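Local coordinates for PA4485 (Pseudomonas aeruginosa pa01, PDB 4AVR), which belongs to the RlpA family and is probably a lytic transglycosylase that prefers peptidoglycan strands lacking stem peptides, at the interface of chains A and B. Coordinates in Å, arbitrary orientation; residue numbers count along the deposited sequence, not the author numbering. Chains: chain A/B, PA4485.

Contact 1: the interface of chains A and B. Residues chain A 9, 32, 59-61, 63, 70; chain B 12.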
ATOM      1  N   TYR A   9      -1.705   1.029   3.859  1.00  7.75           N
ATOM      2  CA  TYR A   9      -1.931  -0.211   3.125  1.00  8.13           C
ATOM      3  C   TYR A   9      -2.050   0.029   1.619  1.00  8.11           C
ATOM      4  O   TYR A   9      -2.688   0.969   1.170  1.00  9.19           O
ATOM      5  CB  TYR A   9      -3.251  -0.835   3.535  1.00  8.13           C
ATOM      6  CG  TYR A   9      -3.362  -1.500   4.892  1.00  8.11           C
ATOM      7  CD1 TYR A   9      -3.394  -0.753   6.056  1.00  9.52           C
ATOM      8  CD2 TYR A   9      -3.523  -2.877   5.006  1.00  9.69           C
ATOM      9  CE1 TYR A   9      -3.574  -1.352   7.288  1.00 11.05           C
ATOM     10  CE2 TYR A   9      -3.717  -3.479   6.235  1.00 10.72           C
ATOM     11  CZ  TYR A   9      -3.740  -2.710   7.375  1.00 10.19           C
ATOM     12  OH  TYR A   9      -3.948  -3.285   8.609  1.00 12.94           O
ATOM     13  N   ALA A  32      -3.577  -0.748  11.768  1.00  8.63           N
ATOM     14  CA  ALA A  32      -2.858  -1.833  12.418  1.00  8.86           C
ATOM     15  C   ALA A  32      -1.946  -1.306  13.502  1.00  8.73           C
ATOM     16  O   ALA A  32      -1.255  -0.310  13.295  1.00  9.43           O
ATOM     17  CB  ALA A  32      -2.017  -2.591  11.404  1.00  9.66           C
ATOM     18  N   ASP A  59      -6.229  -4.527  13.063  1.00  9.40           N
ATOM     19  CA  ASP A  59      -5.244  -5.418  12.467  1.00  9.69           C
ATOM     20  C   ASP A  59      -3.952  -5.390  13.268  1.00  9.72           C
ATOM     21  O   ASP A  59      -3.741  -4.498  14.094  1.00 10.11           O
ATOM     22  CB  ASP A  59      -4.984  -5.017  11.004  1.00  9.71           C
ATOM     23  CG  ASP A  59      -4.484  -6.161  10.123  1.00 10.61           C
ATOM     24  OD1 ASP A  59      -4.359  -7.316  10.580  1.00 11.11           O
ATOM     25  OD2 ASP A  59      -4.227  -5.887   8.928  1.00 12.39           O
ATOM     26  N   ARG A  60      -3.111  -6.383  12.997  1.00 10.67           N
ATOM     27  CA  ARG A  60      -1.778  -6.495  13.546  1.00 11.53           C
ATOM     28  C   ARG A  60      -0.750  -6.161  12.475  1.00 12.07           C
ATOM     29  O   ARG A  60      -1.084  -5.724  11.379  1.00 13.85           O
ATOM     30  CB  ARG A  60      -1.582  -7.894  14.170  1.00 12.12           C
ATOM     31  CG  ARG A  60      -2.538  -8.176  15.322  1.00 13.56           C
ATOM     32  CD  ARG A  60      -2.305  -7.229  16.481  1.00 14.67           C
ATOM     33  NE  ARG A  60      -3.289  -7.407  17.542  1.00 14.61           N
ATOM     34  CZ  ARG A  60      -3.780  -6.411  18.285  1.00 12.96           C
ATOM     35  NH1 ARG A  60      -3.377  -5.158  18.095  1.00 12.75           N
ATOM     36  NH2 ARG A  60      -4.699  -6.648  19.218  1.00 15.96           N
ATOM     37  N   GLY A  61       0.513  -6.341  12.834  1.00 14.05           N
ATOM     38  CA  GLY A  61       1.578  -5.495  12.306  1.00 15.38           C
ATOM     39  C   GLY A  61       1.528  -4.152  13.033  1.00 14.33           C
ATOM     40  O   GLY A  61       0.701  -3.940  13.903  1.00 15.20           O
ATOM     41  N   PHE A  63       5.216  -4.437  10.617  1.00 16.55           N
ATOM     42  CA  PHE A  63       6.182  -5.512  10.427  1.00 17.69           C
ATOM     43  C   PHE A  63       7.654  -5.063  10.343  1.00 17.88           C
ATOM     44  O   PHE A  63       8.520  -5.883  10.028  1.00 20.01           O
ATOM     45  CB  PHE A  63       5.816  -6.299   9.156  1.00 19.93           C
ATOM     46  CG  PHE A  63       4.408  -6.813   9.168  1.00 24.02           C
ATOM     47  CD1 PHE A  63       4.002  -7.703  10.160  1.00 32.90           C
ATOM     48  CD2 PHE A  63       3.467  -6.393   8.230  1.00 30.99           C
ATOM     49  CE1 PHE A  63       2.708  -8.182  10.198  1.00 30.08           C
ATOM     50  CE2 PHE A  63       2.169  -6.869   8.265  1.00 36.74           C
ATOM     51  CZ  PHE A  63       1.785  -7.768   9.250  1.00 48.59           C
ATOM     52  N   ASP A  70       0.046   1.268  10.767  1.00  8.18           N
ATOM     53  CA  ASP A  70      -0.268   1.241   9.343  1.00  8.23           C
ATOM     54  C   ASP A  70      -1.727   1.627   9.188  1.00  8.00           C
ATOM     55  O   ASP A  70      -2.574   1.012   9.821  1.00  9.77           O
ATOM     56  CB  ASP A  70      -0.067  -0.164   8.756  1.00  9.37           C
ATOM     57  CG  ASP A  70       1.343  -0.724   8.974  1.00 11.33           C
ATOM     58  OD1 ASP A  70       2.326   0.047   9.058  1.00 12.77           O
ATOM     59  OD2 ASP A  70       1.465  -1.959   9.065  1.00 13.77           O
TER
ATOM     60  N   ARG B  12       2.935  -0.122   3.723  1.00 10.45           N
ATOM     61  CA  ARG B  12       2.920  -1.118   4.813  1.00 11.13           C
ATOM     62  C   ARG B  12       3.997  -2.188   4.594  1.00 11.47           C
ATOM     63  O   ARG B  12       4.641  -2.621   5.542  1.00 13.19           O
ATOM     64  CB  ARG B  12       1.520  -1.741   4.962  1.00 11.32           C
ATOM     65  CG  ARG B  12       1.406  -2.974   5.861  1.00 12.09           C
ATOM     66  CD  ARG B  12      -0.040  -3.294   6.118  1.00 12.87           C
ATOM     67  NE  ARG B  12      -0.343  -4.626   6.677  1.00 13.98           N
ATOM     68  CZ  ARG B  12      -0.522  -4.908   7.976  1.00 13.73           C
ATOM     69  NH1 ARG B  12      -0.290  -4.017   8.933  1.00 15.02           N
ATOM     70  NH2 ARG B  12      -0.899  -6.125   8.314  1.00 16.60           N
TER
HETATM   71  O   HOH W   1       4.161  -2.716   8.369  1.00 17.70           O

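Contact 2: the interface of chains A and B. Residues chain A 7-10, 12, 73, 85; chain B 8-12, 73, 82.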
ATOM      1  N   SER A   7       2.721   4.118   7.983  1.00  8.52           N
ATOM      2  CA  SER A   7       2.603   3.736   6.580  1.00  8.59           C
ATOM      3  C   SER A   7       1.128   3.623   6.233  1.00  8.20           C
ATOM      4  O   SER A   7       0.280   3.757   7.107  1.00  8.49           O
ATOM      5  CB  SER A   7       3.261   2.376   6.347  1.00 10.19           C
ATOM      6  OG  SER A   7       2.410   1.343   6.813  1.00 12.69           O
ATOM      7  N   TYR A   8       0.832   3.319   4.964  1.00  8.38           N
ATOM      8  CA  TYR A   8      -0.535   2.982   4.589  1.00  8.17           C
ATOM      9  C   TYR A   8      -0.586   1.729   3.739  1.00  7.75           C
ATOM     10  O   TYR A   8       0.360   1.374   3.027  1.00  7.95           O
ATOM     11  CB  TYR A   8      -1.289   4.148   3.952  1.00  8.78           C
ATOM     12  CG  TYR A   8      -0.865   4.629   2.584  1.00  9.30           C
ATOM     13  CD1 TYR A   8      -1.425   4.104   1.431  1.00 10.60           C
ATOM     14  CD2 TYR A   8       0.027   5.688   2.455  1.00 10.44           C
ATOM     15  CE1 TYR A   8      -1.099   4.619   0.174  1.00 12.41           C
ATOM     16  CE2 TYR A   8       0.356   6.228   1.232  1.00 12.47           C
ATOM     17  CZ  TYR A   8      -0.201   5.681   0.097  1.00 12.79           C
ATOM     18  OH  TYR A   8       0.104   6.215  -1.140  1.00 15.41           O
ATOM     19  N   TYR A   9      -1.705   1.029   3.859  1.00  7.75           N
ATOM     20  CA  TYR A   9      -1.931  -0.211   3.125  1.00  8.13           C
ATOM     21  C   TYR A   9      -2.050   0.029   1.619  1.00  8.11           C
ATOM     22  O   TYR A   9      -2.688   0.969   1.170  1.00  9.19           O
ATOM     23  CB  TYR A   9      -3.251  -0.835   3.535  1.00  8.13           C
ATOM     24  CG  TYR A   9      -3.362  -1.500   4.892  1.00  8.11           C
ATOM     25  CD1 TYR A   9      -3.394  -0.753   6.056  1.00  9.52           C
ATOM     26  CD2 TYR A   9      -3.523  -2.877   5.006  1.00  9.69           C
ATOM     27  CE1 TYR A   9      -3.574  -1.352   7.288  1.00 11.05           C
ATOM     28  CE2 TYR A   9      -3.717  -3.479   6.235  1.00 10.72           C
ATOM     29  CZ  TYR A   9      -3.740  -2.710   7.375  1.00 10.19           C
ATOM     30  OH  TYR A   9      -3.948  -3.285   8.609  1.00 12.94           O
ATOM     31  N   GLY A  10      -1.499  -0.892   0.850  1.00  8.94           N
ATOM     32  CA  GLY A  10      -1.822  -0.962  -0.567  1.00  9.54           C
ATOM     33  C   GLY A  10      -3.202  -1.538  -0.811  1.00  8.64           C
ATOM     34  O   GLY A  10      -3.725  -2.344  -0.027  1.00 10.23           O
ATOM     35  N   ARG A  12      -3.843  -3.786  -2.828  1.00  9.55           N
ATOM     36  CA  ARG A  12      -3.742  -5.221  -3.036  1.00 11.43           C
ATOM     37  C   ARG A  12      -4.335  -5.988  -1.852  1.00 12.10           C
ATOM     38  O   ARG A  12      -4.743  -7.131  -2.017  1.00 15.78           O
ATOM     39  CB  ARG A  12      -2.304  -5.628  -3.270  1.00 12.56           C
ATOM     40  CG  ARG A  12      -1.416  -5.425  -2.067  1.00 14.99           C
ATOM     41  CD  ARG A  12       0.024  -5.736  -2.424  1.00 18.57           C
ATOM     42  NE  ARG A  12       0.262  -7.135  -2.760  1.00 25.43           N
ATOM     43  CZ  ARG A  12       0.685  -8.075  -1.919  1.00 34.02           C
ATOM     44  NH1 ARG A  12       0.919  -7.806  -0.631  1.00 35.83           N
ATOM     45  NH2 ARG A  12       0.882  -9.306  -2.387  1.00 58.49           N
ATOM     46  N   ARG A  73      -6.107   3.726   3.370  1.00  8.65           N
ATOM     47  CA  ARG A  73      -5.942   4.771   2.364  1.00  9.21           C
ATOM     48  C   ARG A  73      -6.675   6.051   2.743  1.00  9.05           C
ATOM     49  O   ARG A  73      -6.130   7.152   2.617  1.00  9.51           O
ATOM     50  CB  ARG A  73      -6.421   4.274   0.998  1.00 11.20           C
ATOM     51  CG  ARG A  73      -5.999   5.203  -0.144  1.00 11.85           C
ATOM     52  CD  ARG A  73      -7.093   5.831  -0.927  1.00 18.34           C
ATOM     53  NE  ARG A  73      -8.280   5.079  -1.032  1.00 20.38           N
ATOM     54  CZ  ARG A  73      -9.523   5.371  -0.666  1.00 16.39           C
ATOM     55  NH1 ARG A  73      -9.970   6.515  -0.122  1.00 16.46           N
ATOM     56  NH2 ARG A  73     -10.351   4.398  -0.898  1.00 17.74           N
ATOM     57  N   GLY A  85       4.092   8.699   1.366  1.00 12.80           N
ATOM     58  CA  GLY A  85       4.086   7.252   1.591  1.00 12.89           C
ATOM     59  C   GLY A  85       4.184   6.886   3.060  1.00 11.37           C
ATOM     60  O   GLY A  85       3.403   6.089   3.574  1.00 12.35           O
TER
ATOM     61  N   TYR B   8      -2.092  -2.344  -6.157  1.00  7.64           N
ATOM     62  CA  TYR B   8      -0.792  -1.798  -5.758  1.00  7.82           C
ATOM     63  C   TYR B   8      -0.433  -2.131  -4.314  1.00  7.52           C
ATOM     64  O   TYR B   8      -1.296  -2.342  -3.453  1.00  8.24           O
ATOM     65  CB  TYR B   8      -0.699  -0.274  -5.975  1.00  8.16           C
ATOM     66  CG  TYR B   8      -1.658   0.587  -5.165  1.00  8.17           C
ATOM     67  CD1 TYR B   8      -1.312   1.037  -3.898  1.00  9.24           C
ATOM     68  CD2 TYR B   8      -2.889   0.979  -5.678  1.00  9.14           C
ATOM     69  CE1 TYR B   8      -2.170   1.844  -3.155  1.00  9.96           C
ATOM     70  CE2 TYR B   8      -3.746   1.790  -4.950  1.00  9.84           C
ATOM     71  CZ  TYR B   8      -3.380   2.215  -3.688  1.00  9.96           C
ATOM     72  OH  TYR B   8      -4.222   3.024  -2.953  1.00 11.97           O
ATOM     73  N   TYR B   9       0.870  -2.171  -4.094  1.00  7.96           N
ATOM     74  CA  TYR B   9       1.479  -2.109  -2.781  1.00  8.62           C
ATOM     75  C   TYR B   9       1.519  -0.658  -2.317  1.00  8.46           C
ATOM     76  O   TYR B   9       1.799   0.242  -3.103  1.00  9.15           O
ATOM     77  CB  TYR B   9       2.929  -2.632  -2.821  1.00  9.87           C
ATOM     78  CG  TYR B   9       3.139  -4.079  -3.151  1.00 12.95           C
ATOM     79  CD1 TYR B   9       3.154  -4.524  -4.470  1.00 14.83           C
ATOM     80  CD2 TYR B   9       3.369  -5.014  -2.144  1.00 17.64           C
ATOM     81  CE1 TYR B   9       3.353  -5.865  -4.780  1.00 15.51           C
ATOM     82  CE2 TYR B   9       3.578  -6.366  -2.442  1.00 16.83           C
ATOM     83  CZ  TYR B   9       3.559  -6.785  -3.759  1.00 17.76           C
ATOM     84  OH  TYR B   9       3.771  -8.115  -4.076  1.00 22.03           O
ATOM     85  N   GLY B  10       1.281  -0.452  -1.021  1.00  9.22           N
ATOM     86  CA  GLY B  10       1.410   0.853  -0.412  1.00  9.22           C
ATOM     87  C   GLY B  10       2.775   0.970   0.228  1.00  8.65           C
ATOM     88  O   GLY B  10       3.797   0.603  -0.353  1.00 10.51           O
ATOM     89  N   SER B  11       2.804   1.455   1.456  1.00  9.41           N
ATOM     90  CA  SER B  11       4.036   1.515   2.235  1.00 10.19           C
ATOM     91  C   SER B  11       4.054   0.545   3.416  1.00 10.17           C
ATOM     92  O   SER B  11       5.099   0.393   4.040  1.00 11.05           O
ATOM     93  CB  SER B  11       4.304   2.948   2.662  1.00  9.79           C
ATOM     94  OG  SER B  11       3.167   3.494   3.274  1.00 10.38           O
ATOM     95  N   ARG B  12       2.935  -0.122   3.723  1.00 10.45           N
ATOM     96  CA  ARG B  12       2.920  -1.118   4.813  1.00 11.13           C
ATOM     97  C   ARG B  12       3.997  -2.188   4.594  1.00 11.47           C
ATOM     98  O   ARG B  12       4.641  -2.621   5.542  1.00 13.19           O
ATOM     99  CB  ARG B  12       1.520  -1.741   4.962  1.00 11.32           C
ATOM    100  CG  ARG B  12       1.406  -2.974   5.861  1.00 12.09           C
ATOM    101  CD  ARG B  12      -0.040  -3.294   6.118  1.00 12.87           C
ATOM    102  NE  ARG B  12      -0.343  -4.626   6.677  1.00 13.98           N
ATOM    103  CZ  ARG B  12      -0.522  -4.908   7.976  1.00 13.73           C
ATOM    104  NH1 ARG B  12      -0.290  -4.017   8.933  1.00 15.02           N
ATOM    105  NH2 ARG B  12      -0.899  -6.125   8.314  1.00 16.60           N
ATOM    106  N   ARG B  73       3.928   1.597  -4.866  1.00  8.24           N
ATOM    107  CA  ARG B  73       3.166   2.788  -4.527  1.00  8.59           C
ATOM    108  C   ARG B  73       3.459   3.917  -5.514  1.00  8.80           C
ATOM    109  O   ARG B  73       2.539   4.575  -6.002  1.00  9.09           O
ATOM    110  CB  ARG B  73       3.512   3.239  -3.098  1.00  9.51           C
ATOM    111  CG  ARG B  73       2.634   4.374  -2.583  1.00 11.18           C
ATOM    112  CD  ARG B  73       3.326   5.265  -1.547  1.00 13.36           C
ATOM    113  NE  ARG B  73       4.542   5.892  -2.066  1.00 16.57           N
ATOM    114  CZ  ARG B  73       4.572   6.901  -2.950  1.00 18.08           C
ATOM    115  NH1 ARG B  73       3.437   7.442  -3.391  1.00 17.60           N
ATOM    116  NH2 ARG B  73       5.724   7.367  -3.409  1.00 19.49           N
ATOM    117  N   ILE B  82      -4.339   5.449  -7.134  1.00 10.28           N
ATOM    118  CA  ILE B  82      -4.317   5.338  -5.671  1.00 10.72           C
ATOM    119  C   ILE B  82      -5.732   5.302  -5.095  1.00 10.35           C
ATOM    120  O   ILE B  82      -6.057   4.446  -4.274  1.00 10.68           O
ATOM    121  CB  ILE B  82      -3.479   6.467  -5.026  1.00 12.37           C
ATOM    122  CG1 ILE B  82      -2.009   6.367  -5.419  1.00 14.23           C
ATOM    123  CG2 ILE B  82      -3.645   6.452  -3.507  1.00 14.20           C
ATOM    124  CD1 ILE B  82      -1.273   5.263  -4.742  1.00 15.66           C
TER
HETATM  125  O   HOH W   2       1.424  -9.412  -5.208  1.00 22.99           O

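Contact 1: the interface of chains A and B
The groove of the double-psi beta-barrel typical of the RlpA family receives one arginine of the neighbouring chain, B:Arg12, between the side chains of A:Tyr9, A:Asp59, A:Phe63 and A:Asp70. Its CG is anti to the backbone N (chi1 169°) and the chain stays extended to NE, which carries the guanidinium deep among the residues of chain A. The aliphatic part runs alongside A:Tyr9, pointing the same way, and CD sits over the middle of the phenol ring, 3.7 Å from its centroid. Ring and guanidinium planes are nearly parallel, 11° apart, and the phenol oxygen lies against one face of the guanidinium, toward its rim. Over the rim of the opposite face comes CE2 of A:Phe63, its ring steeply inclined; this phenyl is poorly ordered. End-on, NH1 and NH2 of B:Arg12 both donate to the backbone carbonyl O of A:Arg60, each at 3.1 Å. That oxygen lies in the guanidinium plane; NH1 is in the carbonyl plane, whereas NH2 sits above it, off a lone pair. NH1 also reaches OD2 of A:Asp70 at 2.7 Å, a hydrogen-bonded salt bridge on the carboxylate's anti lone pair; the carboxylate stands almost perpendicular to the guanidinium, 85° between planes. The second acid is looser: OD2 of A:Asp59 lies 3.4 Å from NH2 of B:Arg12. That oxygen accepts the phenol OH of A:Tyr9 at 2.6 Å on its anti lone pair, a bond in the ring plane that would help to orient phenol and carboxylate. The guanidinium charge lies between two acids and would be expected to favour their ionised forms. Water 1 links OD2 of A:Asp70, N of A:Phe63 and the backbone O of B:Arg12. A:Asp70 comes from strand 67-71 and A:Asp59 from the end of strand 52-59, whereas A:Tyr9 follows strand 2-8 and A:Phe63 lies in the loop after A:Asp59.

Contact 2: the interface of chains A and B
Backbone and serine bonds join the segments that follow strand 2-8 in the two RlpA-family chains, close to the two-fold axis. The carbonyl O of A:Tyr8 accepts two amides of chain B: N of B:Ser11, 2.9 Å away and nearly along the C=O axis, and N of B:Arg12, which approaches from above the carbonyl plane. The hydroxyl of B:Ser11 works in both directions. Its OG takes the amide N of A:Tyr8 at 2.9 Å in an almost straight bond (167° at H) and donates to the carbonyl O of A:Gly85 at 2.6 Å, from above that carbonyl's plane. The crowded rotamer of B:Ser11, OG between backbone N and carbonyl carbon (chi1 51°), places the hydroxyl between the two groups. With the chains exchanged, N of A:Arg12 donates to O of B:Tyr8 at 3.0 Å, within the carbonyl plane. The poorly ordered side chain of A:Arg12, bent at chi3, lays CD over the centre of the B:Tyr9 ring, 3.5 Å from its centroid. Its guanidinium continues across the same face, planes 10° apart, and water 2 links NH2 to the phenol OH of B:Tyr9. Between the two loops, CA of A:Gly10 and CA of B:Gly10 meet at 3.7 Å, and CA of A:Gly10 stands obliquely above CE1 of the B:Tyr8 ring, outside its rim. Farther out, the A:Tyr8 side chain crosses B:Arg73 at about a right angle, its phenol end against CG and CD of the arginine, while CD of B:Arg73 also touches CA of A:Gly85. On the other flank, the OH of B:Tyr8 donates to O of B:Ile82 on an in-plane lone pair at 2.7 Å, and CD1 of B:Ile82 lies over the rim of the ring face turned away from A:Gly10. This bond within chain B steadies the phenol beside CG of A:Arg73, at the start of helix 73-79.

Contact 1 and contact 2 have centres about 11 Å apart and share A:Tyr9 and B:Arg12. In contact 2 the backbone N of B:Arg12 is held by the end of strand 2-8 of chain A; in contact 1 its side chain enters the groove. One short segment therefore ties the loop pairing to the groove filling. The two-fold gives each contact a counterpart with the chains exchanged, although A:Arg12 is bent and poorly ordered where B:Arg12 is extended. If this groove binds glycan, the arginine would block it, so the pair may be a crystal dimer; the structure alone does not show whether it forms in the cell.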